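Side-chain contacts in uncharacterized protein (Chaetomium thermophilum, PDB 3LPZ), which probably acts as Get4, an alpha-solenoid protein of the Get pathway that binds Get5 during the biogenesis of tail-anchored proteins: residues 17-22 against 35-40; 39-44 against 55-60; 76-81 against 101-106; 154-159 against 171-176. All coordinates share one frame; numbering follows the deposited sequence. Where two conformers were deposited one is given.

In the fold
Interactions 1, 2 and 3 lie together toward the N-terminal end of the alpha-solenoid and touch one another, whereas interaction 4 sits nearer the middle of the chain, its centre about 24 Å from that of interaction 3. Interactions 1 and 2 share helix 28-47: T38 links them by packing on I57. Interaction 3 continues the stack through helix 71-88, where L80 and L81 meet residues of 55-60. Chemistry follows position. Interaction 1 is partly buried and pairs a leucine contact with a salt bridge at its margin; interactions 2 and 3 are buried and apolar; interaction 4 is buried too, yet holds two carboxylates beside its methionine.

Interaction 1: residues 17-22 against 35-40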
# COMPACT_ATOMS: atom_id res chain seq x y z
N ALA A 17 25.94 -16.52 20.32
CA ALA A 17 26.69 -15.53 21.09
C ALA A 17 28.12 -15.41 20.55
O ALA A 17 28.66 -14.30 20.43
CB ALA A 17 26.69 -15.90 22.61
N ARG A 18 28.71 -16.56 20.22
CA ARG A 18 30.05 -16.62 19.63
C ARG A 18 30.11 -15.85 18.31
O ARG A 18 30.98 -14.99 18.13
CB ARG A 18 30.48 -18.08 19.44
CG ARG A 18 31.98 -18.30 19.31
CD ARG A 18 32.38 -19.75 19.59
NE ARG A 18 31.88 -20.69 18.59
CZ ARG A 18 31.02 -21.68 18.83
NH1 ARG A 18 30.54 -21.87 20.05
NH2 ARG A 18 30.63 -22.47 17.84
N LEU A 19 29.18 -16.13 17.41
CA LEU A 19 29.07 -15.40 16.13
C LEU A 19 28.82 -13.91 16.35
O LEU A 19 29.48 -13.10 15.72
CB LEU A 19 28.00 -16.02 15.21
CG LEU A 19 28.31 -17.45 14.74
CD1 LEU A 19 27.07 -18.09 14.15
CD2 LEU A 19 29.49 -17.47 13.73
N GLN A 20 27.90 -13.55 17.24
CA GLN A 20 27.62 -12.12 17.53
C GLN A 20 28.82 -11.34 18.06
O GLN A 20 29.08 -10.19 17.62
CB GLN A 20 26.43 -11.97 18.48
CG GLN A 20 25.11 -12.27 17.80
CD GLN A 20 23.96 -12.26 18.77
OE1 GLN A 20 24.07 -12.76 19.88
NE2 GLN A 20 22.84 -11.70 18.35
N ARG A 21 29.56 -11.96 18.99
CA ARG A 21 30.75 -11.33 19.54
C ARG A 21 31.82 -11.13 18.47
O ARG A 21 32.39 -10.05 18.37
CB ARG A 21 31.30 -12.08 20.76
CG ARG A 21 32.56 -11.45 21.35
CD ARG A 21 32.53 -11.40 22.88
NE ARG A 21 31.36 -10.67 23.39
CZ ARG A 21 31.21 -10.28 24.65
NH1 ARG A 21 32.16 -10.54 25.54
NH2 ARG A 21 30.12 -9.63 25.02
N ARG A 22 32.09 -12.15 17.65
CA ARG A 22 33.03 -11.96 16.53
C ARG A 22 32.65 -10.79 15.64
O ARG A 22 33.52 -10.01 15.22
CB ARG A 22 33.14 -13.23 15.68
CG ARG A 22 33.93 -14.33 16.36
CD ARG A 22 33.86 -15.60 15.56
NE ARG A 22 34.39 -15.46 14.21
CZ ARG A 22 34.25 -16.38 13.27
NH1 ARG A 22 33.59 -17.50 13.54
NH2 ARG A 22 34.77 -16.20 12.06
N ALA A 35 29.73 -14.07 8.92
CA ALA A 35 28.47 -14.21 8.18
C ALA A 35 28.50 -15.48 7.35
O ALA A 35 27.51 -16.21 7.27
CB ALA A 35 28.19 -12.98 7.30
N GLN A 36 29.66 -15.77 6.74
CA GLN A 36 29.80 -17.00 5.95
C GLN A 36 29.72 -18.26 6.80
O GLN A 36 29.13 -19.27 6.38
CB GLN A 36 31.10 -16.99 5.11
CG GLN A 36 31.08 -15.95 3.98
CD GLN A 36 29.88 -16.10 3.04
OE1 GLN A 36 29.66 -17.17 2.45
NE2 GLN A 36 29.09 -15.03 2.91
N GLU A 37 30.31 -18.20 7.99
CA GLU A 37 30.25 -19.32 8.89
C GLU A 37 28.80 -19.48 9.38
O GLU A 37 28.34 -20.59 9.59
CB GLU A 37 31.19 -19.11 10.07
CG GLU A 37 31.25 -20.28 11.05
CD GLU A 37 32.26 -20.05 12.13
OE1 GLU A 37 33.34 -19.49 11.81
OE2 GLU A 37 31.98 -20.42 13.30
N THR A 38 28.09 -18.37 9.56
CA THR A 38 26.66 -18.44 9.95
C THR A 38 25.84 -19.20 8.89
O THR A 38 24.99 -20.03 9.24
CB THR A 38 26.07 -17.02 10.18
OG1 THR A 38 26.87 -16.35 11.17
CG2 THR A 38 24.59 -17.07 10.67
N ARG A 39 26.08 -18.93 7.61
CA ARG A 39 25.39 -19.63 6.52
C ARG A 39 25.61 -21.13 6.60
O ARG A 39 24.67 -21.91 6.41
CB ARG A 39 25.88 -19.18 5.13
CG ARG A 39 25.55 -17.75 4.75
CD ARG A 39 26.12 -17.49 3.35
NE ARG A 39 25.64 -18.45 2.35
CZ ARG A 39 26.35 -18.91 1.31
NH1 ARG A 39 27.62 -18.54 1.13
NH2 ARG A 39 25.78 -19.78 0.47
N LEU A 40 26.87 -21.53 6.82
CA LEU A 40 27.20 -22.95 6.91
C LEU A 40 26.49 -23.61 8.10
O LEU A 40 25.89 -24.66 7.95
CB LEU A 40 28.73 -23.16 6.98
CG LEU A 40 29.30 -24.57 6.75
CD1 LEU A 40 29.07 -25.11 5.30
CD2 LEU A 40 30.80 -24.56 7.07
O HOH W 1 29.73 -21.20 15.08
O HOH W 2 32.40 -18.79 15.82
O HOH W 3 35.07 -18.56 10.37
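L19 and T38 mark the closest backbone approach, with CA atoms 7.3 Å apart, where segments 17-22 and 35-40 run nearly antiparallel at 162°, their axes 10.5 Å from each other. These are the first two modelled helices of the alpha-solenoid, 11-25 and 28-47, packed antiparallel. In the buried part of the contact, L19 brings both methyls to the T38 hydroxyl oxygen, L19 CD1 coming to 3.5 Å from T38 OG1. A threonine suits this buried place because its hydroxyl bonds back to the A34 carbonyl of its own helix, while its methyl packs on I57 of helix 51-67. Farther out, E37 holds its CG anti to the backbone N (chi1 -177°) and continues extended, which carries the carboxylate across to R22. The two side chains meet at about a right angle in a salt bridge, and OE1 is approached from above the carboxylate plane. A glutamine here lacks the negative charge, and R22 would probably be held less firmly at this margin. A water also joins R22 NH1 to E37 OE2. The direct bond from R22 NH1 to E37 OE1 measures 2.6 Å, is almost straight at 173°, and lies in the guanidinium plane.

Interaction 2: residues 39-44 against 55-60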
# COMPACT_ATOMS: atom_id res chain seq x y z
N ARG A 39 26.08 -18.93 7.61
CA ARG A 39 25.39 -19.63 6.52
C ARG A 39 25.61 -21.13 6.60
O ARG A 39 24.67 -21.91 6.41
CB ARG A 39 25.88 -19.18 5.13
CG ARG A 39 25.55 -17.75 4.75
CD ARG A 39 26.12 -17.49 3.35
NE ARG A 39 25.64 -18.45 2.35
CZ ARG A 39 26.35 -18.91 1.31
NH1 ARG A 39 27.62 -18.54 1.13
NH2 ARG A 39 25.78 -19.78 0.47
N LEU A 40 26.87 -21.53 6.82
CA LEU A 40 27.20 -22.95 6.91
C LEU A 40 26.49 -23.61 8.10
O LEU A 40 25.89 -24.66 7.95
CB LEU A 40 28.73 -23.16 6.98
CG LEU A 40 29.30 -24.57 6.75
CD1 LEU A 40 29.07 -25.11 5.30
CD2 LEU A 40 30.80 -24.56 7.07
N VAL A 41 26.55 -22.99 9.27
CA VAL A 41 25.91 -23.57 10.45
C VAL A 41 24.38 -23.69 10.26
O VAL A 41 23.78 -24.76 10.55
CB VAL A 41 26.27 -22.75 11.72
CG1 VAL A 41 25.51 -23.25 12.90
CG2 VAL A 41 27.78 -22.84 11.98
N ALA A 42 23.75 -22.60 9.78
CA ALA A 42 22.32 -22.61 9.53
C ALA A 42 21.95 -23.69 8.50
O ALA A 42 20.95 -24.41 8.68
CB ALA A 42 21.85 -21.22 9.02
N ALA A 43 22.73 -23.80 7.42
CA ALA A 43 22.45 -24.82 6.39
C ALA A 43 22.52 -26.24 6.98
O ALA A 43 21.68 -27.09 6.66
CB ALA A 43 23.38 -24.67 5.17
N ARG A 44 23.49 -26.51 7.84
CA ARG A 44 23.50 -27.82 8.53
C ARG A 44 22.23 -28.11 9.34
O ARG A 44 21.67 -29.20 9.23
CB ARG A 44 24.70 -27.98 9.42
CG ARG A 44 25.98 -28.24 8.63
CD ARG A 44 27.19 -27.89 9.50
NE ARG A 44 28.45 -28.10 8.79
CZ ARG A 44 29.62 -27.65 9.22
NH1 ARG A 44 29.71 -26.94 10.35
NH2 ARG A 44 30.72 -27.89 8.50
N VAL A 55 16.48 -20.72 11.83
CA VAL A 55 15.80 -19.44 11.91
C VAL A 55 16.37 -18.56 13.02
O VAL A 55 16.61 -17.36 12.80
CB VAL A 55 14.24 -19.61 12.07
CG1 VAL A 55 13.57 -18.32 12.62
CG2 VAL A 55 13.60 -20.01 10.75
N ASP A 56 16.56 -19.12 14.22
CA ASP A 56 17.05 -18.32 15.35
C ASP A 56 18.45 -17.81 15.02
O ASP A 56 18.76 -16.64 15.24
CB ASP A 56 17.07 -19.11 16.66
CG ASP A 56 15.69 -19.30 17.28
OD1 ASP A 56 14.72 -18.61 16.90
OD2 ASP A 56 15.57 -20.17 18.16
N ILE A 57 19.29 -18.69 14.47
CA ILE A 57 20.65 -18.31 14.07
C ILE A 57 20.66 -17.19 13.02
O ILE A 57 21.32 -16.16 13.22
CB ILE A 57 21.46 -19.53 13.57
CG1 ILE A 57 21.70 -20.50 14.74
CG2 ILE A 57 22.80 -19.07 12.93
CD1 ILE A 57 22.09 -21.89 14.32
N LEU A 58 19.94 -17.39 11.92
CA LEU A 58 19.89 -16.37 10.86
C LEU A 58 19.31 -15.03 11.34
O LEU A 58 19.85 -13.96 11.02
CB LEU A 58 19.10 -16.89 9.64
CG LEU A 58 19.83 -18.04 8.93
CD1 LEU A 58 18.93 -18.72 7.89
CD2 LEU A 58 21.11 -17.54 8.27
N ALA A 59 18.20 -15.08 12.08
CA ALA A 59 17.57 -13.83 12.55
C ALA A 59 18.49 -13.08 13.52
O ALA A 59 18.63 -11.87 13.41
CB ALA A 59 16.15 -14.10 13.20
N SER A 60 19.10 -13.78 14.48
CA SER A 60 19.92 -13.08 15.48
C SER A 60 21.17 -12.49 14.82
O SER A 60 21.50 -11.33 15.06
CB SER A 60 20.37 -14.02 16.60
OG SER A 60 19.26 -14.65 17.19
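V41 and A42 meet I57 and L58 without any flat group between them; a face-on packing of a planar group occurs within 39-44, where L40 CD2 lies 3.5 Å above the guanidinium plane of R44, offset toward its rim. The contact itself joins helices 28-47 and 51-67, consecutive members of the alpha-solenoid; between segments 39-44 and 55-60 the nearest CA atoms are those of A42 and I57, 6.5 Å apart. Alanine suits so close an approach: its lone methyl points at the other helix and nestles against the branch of L58, with A42 CB 3.8 Å from L58 CG and about as near to CD2. L58 starts off to one side of the line between the helices, but its isobutyl end swings in to cover that methyl, and it also packs on L80 and T84 of helix 71-88. Beside this pair, I57 reaches out to V41. The isoleucine keeps CG1 next to its backbone N (chi1 -67°) and runs on extended, bringing I57 CD1 to 3.9 Å from V41 CG1; the two side chains cross at about a right angle. I57 also touches I12 and I16 of helix 11-25, so one residue serves two neighbouring helices. Away from the contact, the S60 hydroxyl is turned back on its own helix, where S60 OG donates to D56 O at 2.8 Å, while S60 N reaches the same oxygen from the other face of its plane. Between the two segments the groups that meet are methyl and methine, which implies that cohesion in this contact rests on shape and water exclusion rather than directed bonds.

Interaction 3: residues 76-81 against 101-106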
# COMPACT_ATOMS: atom_id res chain seq x y z
N ASP A 76 21.86 -10.00 3.21
CA ASP A 76 21.90 -11.30 2.57
C ASP A 76 21.41 -12.38 3.56
O ASP A 76 20.64 -13.28 3.19
CB ASP A 76 23.32 -11.60 2.09
CG ASP A 76 23.66 -10.89 0.79
OD1 ASP A 76 22.78 -10.27 0.16
OD2 ASP A 76 24.84 -10.96 0.38
N LEU A 77 21.82 -12.29 4.82
CA LEU A 77 21.31 -13.23 5.83
C LEU A 77 19.81 -13.08 6.07
O LEU A 77 19.11 -14.07 6.31
CB LEU A 77 22.07 -13.11 7.15
CG LEU A 77 23.08 -14.20 7.46
CD1 LEU A 77 23.85 -14.67 6.23
CD2 LEU A 77 23.97 -13.82 8.58
N ALA A 78 19.32 -11.83 6.01
CA ALA A 78 17.88 -11.58 6.18
C ALA A 78 17.10 -12.20 5.03
O ALA A 78 16.03 -12.76 5.23
CB ALA A 78 17.59 -10.06 6.30
N VAL A 79 17.63 -12.11 3.81
CA VAL A 79 17.01 -12.78 2.64
C VAL A 79 17.03 -14.31 2.82
O VAL A 79 16.03 -15.00 2.51
CB VAL A 79 17.68 -12.33 1.28
CG1 VAL A 79 17.17 -13.14 0.08
CG2 VAL A 79 17.42 -10.82 1.04
N LEU A 80 18.14 -14.84 3.33
CA LEU A 80 18.26 -16.29 3.58
C LEU A 80 17.23 -16.73 4.62
O LEU A 80 16.69 -17.82 4.55
CB LEU A 80 19.69 -16.62 4.06
CG LEU A 80 20.08 -18.10 4.18
CD1 LEU A 80 19.76 -18.86 2.89
CD2 LEU A 80 21.57 -18.24 4.57
N LEU A 81 16.95 -15.86 5.58
CA LEU A 81 15.98 -16.14 6.62
C LEU A 81 14.60 -16.36 5.99
O LEU A 81 13.88 -17.29 6.37
CB LEU A 81 15.93 -14.98 7.64
CG LEU A 81 14.80 -15.02 8.69
CD1 LEU A 81 14.92 -16.29 9.57
CD2 LEU A 81 14.76 -13.72 9.53
N LEU A 101 10.30 -8.20 10.84
CA LEU A 101 10.23 -6.75 11.18
C LEU A 101 11.47 -6.30 11.94
O LEU A 101 11.93 -5.18 11.76
CB LEU A 101 8.95 -6.41 11.98
CG LEU A 101 7.65 -6.59 11.20
CD1 LEU A 101 6.48 -6.46 12.16
CD2 LEU A 101 7.53 -5.53 10.06
N GLY A 102 12.01 -7.18 12.79
CA GLY A 102 13.24 -6.86 13.50
C GLY A 102 14.39 -6.62 12.51
O GLY A 102 15.22 -5.71 12.71
N CYS A 103 14.47 -7.44 11.46
CA CYS A 103 15.50 -7.22 10.41
C CYS A 103 15.22 -5.95 9.60
O CYS A 103 16.12 -5.10 9.40
CB CYS A 103 15.59 -8.42 9.45
SG CYS A 103 16.18 -9.95 10.23
N LEU A 104 13.97 -5.81 9.16
CA LEU A 104 13.53 -4.68 8.32
C LEU A 104 13.94 -3.32 8.88
O LEU A 104 14.48 -2.46 8.15
CB LEU A 104 12.00 -4.70 8.16
CG LEU A 104 11.39 -3.62 7.23
CD1 LEU A 104 11.94 -3.78 5.82
CD2 LEU A 104 9.82 -3.66 7.21
N ARG A 105 13.66 -3.13 10.17
CA ARG A 105 13.86 -1.84 10.80
C ARG A 105 15.34 -1.52 11.00
O ARG A 105 15.70 -0.38 11.27
CB ARG A 105 13.12 -1.78 12.13
CG ARG A 105 11.59 -1.82 11.95
CD ARG A 105 10.94 -1.48 13.29
NE ARG A 105 9.46 -1.56 13.29
CZ ARG A 105 8.64 -0.61 12.86
NH1 ARG A 105 9.13 0.51 12.33
NH2 ARG A 105 7.31 -0.78 12.95
N LEU A 106 16.21 -2.52 10.87
CA LEU A 106 17.65 -2.27 11.02
C LEU A 106 18.41 -1.99 9.73
O LEU A 106 19.59 -1.62 9.79
CB LEU A 106 18.32 -3.39 11.83
CG LEU A 106 17.90 -3.52 13.31
CD1 LEU A 106 18.35 -4.89 13.86
CD2 LEU A 106 18.47 -2.40 14.18
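A small, buried, wholly apolar contact joins A78 and L81 to C103, deep between helices 71-88 and 94-104 of the alpha-solenoid. The two helices follow one another in the chain and run in opposite directions here, as successive helices of an alpha-solenoid commonly do. Only 89 Å² is covered between the two segments, yet the backbones come close: the CA atoms of A78 and C103 are 6.5 Å apart. Small residues make that spacing possible. A78 and C103 both direct their CB atoms at the opposite helix, and these carbons meet at 4.1 Å. A78 and L81 stand three residues apart, hence on the same side of helix 71-88, and together they receive the cysteine. L81 holds its CG anti to the backbone N (chi1 171°), which sends the branch toward helix 94-104 so that CD2 takes up a place beside the sulfur. Cysteine fits well, being small, only one heavy atom longer than alanine, and carrying a polarisable sulfur that packs against hydrocarbon much as a methyl does. Other helices close round the spot: S62 of helix 51-67 lies against both A78 and C103, and F117 of helix 112-128 covers A78 as well. The residues of these segments that face elsewhere serve other neighbours, L77 touching T38 and L104 reaching V118 and L145. At the centre of the contact, C103 SG sits beside its own backbone N (chi1 -65°), 4.1 Å from L81 CD2 and 4.2 Å from A78 CB.

Interaction 4: residues 154-159 against 171-176; sequences AAEKHL and ARMEYE
E156 crosses both M173 and E174 at about a right angle, and these two crossings, with A155 beside M173, make up the contact between segments 154-159 and 171-176. The segments belong to neighbouring helices of the alpha-solenoid, nearly antiparallel at 159°, with axes 11.0 Å apart. M173 leaves its helix with CG anti to the backbone N (chi1 -177°) and then bends twice, which lays the thioether across the gap. M173 SD comes to 3.9 Å from A155 CB, and M173 CE rests against E156 CG at 3.8 Å. Methionine suits the place because a flexible chain can fill the space between a small alanine and the stem of a glutamate. Alongside, the extended E156 and the bent E174 bring their carboxylates together with planes 36° apart, and E156 OE2 stands 2.4 Å from E174 OE2. R192 of helix 186-199 forms a salt bridge with E156 OE1 and also touches E174. With this carboxylate and its CG gone, as in an alanine here, R192 is likely to lose a charge partner and M173 CE its support. Such a short separation of oxygens, if accurate, would be consistent with a proton held between the two acids, while the nearby arginine would be expected to ease the remaining negative charge.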
# COMPACT_ATOMS: atom_id res chain seq x y z
N ALA A 154 5.69 4.85 -3.56
CA ALA A 154 5.93 3.50 -3.08
C ALA A 154 5.07 3.21 -1.82
O ALA A 154 4.50 2.12 -1.69
CB ALA A 154 7.43 3.31 -2.81
N ALA A 155 4.94 4.18 -0.91
CA ALA A 155 4.14 3.98 0.30
C ALA A 155 2.67 3.68 -0.05
O ALA A 155 2.07 2.82 0.58
CB ALA A 155 4.22 5.20 1.24
N GLU A 156 2.11 4.37 -1.05
CA GLU A 156 0.68 4.21 -1.40
C GLU A 156 0.34 2.77 -1.73
O GLU A 156 -0.68 2.24 -1.27
CB GLU A 156 0.27 5.09 -2.56
CG GLU A 156 0.30 6.59 -2.29
CD GLU A 156 0.08 7.42 -3.56
OE1 GLU A 156 0.53 7.02 -4.67
OE2 GLU A 156 -0.55 8.47 -3.46
N LYS A 157 1.20 2.12 -2.51
CA LYS A 157 0.97 0.73 -2.91
C LYS A 157 0.90 -0.25 -1.74
O LYS A 157 0.13 -1.21 -1.81
CB LYS A 157 2.00 0.27 -3.96
CG LYS A 157 1.89 1.03 -5.28
CD LYS A 157 3.13 0.82 -6.16
CE LYS A 157 3.04 1.65 -7.45
NZ LYS A 157 4.07 1.18 -8.41
N HIS A 158 1.69 -0.03 -0.68
CA HIS A 158 1.61 -0.89 0.51
C HIS A 158 0.48 -0.50 1.46
O HIS A 158 -0.25 -1.38 1.93
CB HIS A 158 2.94 -0.88 1.24
CG HIS A 158 4.02 -1.57 0.48
ND1 HIS A 158 4.13 -2.95 0.44
CD2 HIS A 158 5.02 -1.09 -0.31
CE1 HIS A 158 5.17 -3.28 -0.31
NE2 HIS A 158 5.72 -2.17 -0.78
N LEU A 159 0.30 0.80 1.69
CA LEU A 159 -0.72 1.24 2.66
C LEU A 159 -2.15 0.86 2.28
O LEU A 159 -2.96 0.62 3.17
CB LEU A 159 -0.61 2.74 2.96
CG LEU A 159 0.67 3.09 3.76
CD1 LEU A 159 0.95 4.58 3.69
CD2 LEU A 159 0.60 2.59 5.26
N ALA A 171 -3.67 8.90 4.60
CA ALA A 171 -4.35 10.20 4.50
C ALA A 171 -3.42 11.36 4.96
O ALA A 171 -3.38 12.42 4.32
CB ALA A 171 -5.65 10.18 5.31
N ARG A 172 -2.69 11.15 6.05
CA ARG A 172 -1.72 12.16 6.55
C ARG A 172 -0.54 12.35 5.61
O ARG A 172 -0.05 13.48 5.43
CB ARG A 172 -1.21 11.81 7.95
CG ARG A 172 -2.27 12.04 9.01
CD ARG A 172 -1.72 11.89 10.45
NE ARG A 172 -2.83 11.74 11.42
CZ ARG A 172 -3.63 12.74 11.81
NH1 ARG A 172 -3.47 13.97 11.31
NH2 ARG A 172 -4.59 12.51 12.69
N MET A 173 -0.11 11.27 4.97
CA MET A 173 0.91 11.36 3.92
C MET A 173 0.38 12.15 2.71
O MET A 173 1.06 13.03 2.21
CB MET A 173 1.39 9.96 3.50
CG MET A 173 2.52 9.97 2.44
SD MET A 173 2.39 8.60 1.26
CE MET A 173 1.13 9.33 0.21
N GLU A 174 -0.82 11.83 2.25
CA GLU A 174 -1.43 12.60 1.17
C GLU A 174 -1.60 14.06 1.55
O GLU A 174 -1.42 14.94 0.71
CB GLU A 174 -2.78 12.02 0.69
CG GLU A 174 -2.78 10.55 0.13
CD GLU A 174 -1.94 10.32 -1.12
OE1 GLU A 174 -1.50 11.29 -1.78
OE2 GLU A 174 -1.72 9.14 -1.44
N TYR A 175 -1.97 14.34 2.80
CA TYR A 175 -2.06 15.73 3.24
C TYR A 175 -0.68 16.42 3.21
O TYR A 175 -0.59 17.57 2.77
CB TYR A 175 -2.68 15.87 4.65
CG TYR A 175 -3.07 17.31 4.87
CD1 TYR A 175 -4.22 17.82 4.29
CD2 TYR A 175 -2.26 18.18 5.60
CE1 TYR A 175 -4.59 19.12 4.42
CE2 TYR A 175 -2.63 19.54 5.75
CZ TYR A 175 -3.80 19.99 5.13
OH TYR A 175 -4.22 21.30 5.24
N GLU A 176 0.37 15.75 3.68
CA GLU A 176 1.74 16.32 3.59
C GLU A 176 2.14 16.60 2.15
O GLU A 176 2.77 17.64 1.83
CB GLU A 176 2.80 15.42 4.26
CG GLU A 176 2.71 15.37 5.78
CD GLU A 176 2.84 16.76 6.44
OE1 GLU A 176 3.79 17.51 6.12
OE2 GLU A 176 1.98 17.10 7.28